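Local coordinates for protein inosine-uridine nucleoside N-ribohydrolase (Xanthomonas oryzae pv. oryzae, PDB 4KL0) that binds calcium and probably hydrolyses N-glycosidic bonds of nucleosides, although its actual substrate is not established, at residues A237-G241 and L253-Q257. Numbering follows the deposited sequence.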
# COMPACT_ATOMS: atom_id res chain seq x y z
N ALA A 237 -0.91 -19.62 -1.76
CA ALA A 237 -2.28 -19.94 -2.13
C ALA A 237 -3.09 -18.66 -2.28
O ALA A 237 -4.11 -18.66 -3.03
CB ALA A 237 -2.94 -20.89 -1.10
N PHE A 238 -2.67 -17.62 -1.55
CA PHE A 238 -3.31 -16.28 -1.68
C PHE A 238 -3.27 -15.83 -3.14
O PHE A 238 -4.31 -15.46 -3.70
CB PHE A 238 -2.73 -15.22 -0.72
CG PHE A 238 -3.23 -13.80 -1.01
CD1 PHE A 238 -4.40 -13.33 -0.43
CD2 PHE A 238 -2.53 -12.98 -1.89
CE1 PHE A 238 -4.87 -12.06 -0.70
CE2 PHE A 238 -2.96 -11.72 -2.16
CZ PHE A 238 -4.15 -11.24 -1.56
N TYR A 239 -2.09 -15.93 -3.78
CA TYR A 239 -1.89 -15.50 -5.16
C TYR A 239 -2.47 -16.51 -6.14
O TYR A 239 -2.93 -16.15 -7.22
CB TYR A 239 -0.40 -15.30 -5.44
CG TYR A 239 0.12 -14.03 -4.72
CD1 TYR A 239 -0.07 -12.80 -5.30
CD2 TYR A 239 0.77 -14.09 -3.48
CE1 TYR A 239 0.35 -11.65 -4.71
CE2 TYR A 239 1.20 -12.92 -2.84
CZ TYR A 239 0.95 -11.70 -3.48
OH TYR A 239 1.35 -10.51 -2.97
N GLU A 240 -2.40 -17.81 -5.79
CA GLU A 240 -2.94 -18.80 -6.70
C GLU A 240 -4.45 -18.73 -6.70
O GLU A 240 -5.03 -18.76 -7.75
CB GLU A 240 -2.44 -20.23 -6.37
CG GLU A 240 -0.88 -20.41 -6.52
CD GLU A 240 -0.35 -20.45 -7.94
OE1 GLU A 240 -1.12 -20.37 -8.92
OE2 GLU A 240 0.89 -20.56 -8.11
N GLY A 241 -5.03 -18.50 -5.53
CA GLY A 241 -6.48 -18.25 -5.39
C GLY A 241 -7.02 -17.12 -6.23
O GLY A 241 -8.10 -17.22 -6.81
N LEU A 253 -0.84 -10.38 -10.45
CA LEU A 253 -0.31 -10.42 -9.08
C LEU A 253 0.42 -11.73 -8.84
O LEU A 253 1.50 -11.77 -8.28
CB LEU A 253 -1.40 -10.28 -8.02
CG LEU A 253 -1.93 -8.83 -7.97
CD1 LEU A 253 -3.21 -8.79 -7.13
CD2 LEU A 253 -0.81 -7.89 -7.40
N ARG A 254 -0.20 -12.86 -9.24
CA ARG A 254 0.49 -14.11 -9.01
C ARG A 254 1.81 -14.16 -9.78
O ARG A 254 2.82 -14.57 -9.23
CB ARG A 254 -0.46 -15.27 -9.39
CG ARG A 254 0.18 -16.68 -9.16
CD ARG A 254 0.99 -17.21 -10.37
NE ARG A 254 0.41 -16.90 -11.68
CZ ARG A 254 -0.58 -17.58 -12.24
NH1 ARG A 254 -1.10 -18.60 -11.59
NH2 ARG A 254 -1.07 -17.21 -13.43
N ASP A 255 1.80 -13.71 -11.04
CA ASP A 255 3.01 -13.77 -11.86
C ASP A 255 4.10 -12.84 -11.30
O ASP A 255 5.27 -13.25 -11.21
CB ASP A 255 2.74 -13.43 -13.32
CG ASP A 255 1.90 -14.50 -14.02
OD1 ASP A 255 1.70 -15.59 -13.44
OD2 ASP A 255 1.47 -14.20 -15.16
N VAL A 256 3.73 -11.64 -10.87
CA VAL A 256 4.79 -10.78 -10.31
C VAL A 256 5.38 -11.34 -9.00
O VAL A 256 6.61 -11.29 -8.76
CB VAL A 256 4.32 -9.29 -10.12
CG1 VAL A 256 3.98 -8.74 -11.41
CG2 VAL A 256 3.21 -9.21 -9.19
N GLN A 257 4.53 -11.87 -8.14
CA GLN A 257 5.07 -12.41 -6.90
C GLN A 257 5.91 -13.65 -7.18
O GLN A 257 7.02 -13.82 -6.66
CB GLN A 257 3.97 -12.70 -5.89
CG GLN A 257 4.51 -13.40 -4.66
CD GLN A 257 5.38 -12.53 -3.79
OE1 GLN A 257 4.87 -11.82 -2.91
NE2 GLN A 257 6.68 -12.55 -4.05
O HOH W 1 3.15 -10.65 -1.03
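Phe238 lies beside the contact, its ring meeting Ser366 and Ala369 of helix 358-372 and Val44 of helix 41-54. Tyr239 has the largest share of the contact, 109 Å² of the 297 Å² buried: its CB lies 4.0 Å from Arg254 CB, its O touches Arg254 CB at 3.4 Å, and its CA is 4.7 Å from Arg254 CA, the nearest CA pair. Its ring slides along the second helix, with CD1 3.9 Å from Leu253 CB, while Gln257 CB sits 3.9 Å from the ring centroid, almost on the normal, in a CH-pi contact. Water 1 joins the tips, accepting from Tyr239 OH (2.7 Å) and donating to Gln257 OE1 (2.8 Å). The pair is a helical hairpin of helices 236-243 and 248-269, whose segments 237-241 and 253-257 run at 143°, roughly antiparallel, with axes 8.9 Å apart, beside the Rossmann-like core of the nucleoside hydrolase fold; Val44 also touches Tyr239 and Leu253, and Asp42 of helix 41-54 binds calcium. At the more open side Glu240 OE1 forms a salt bridge with Arg254 NH1 (3.2 Å), while Glu240 OE2 is hydrogen-bonded to Trp308. Arg254 NE pairs with Asp255 OD1 at 2.5 Å, extending the charged network along the second helix.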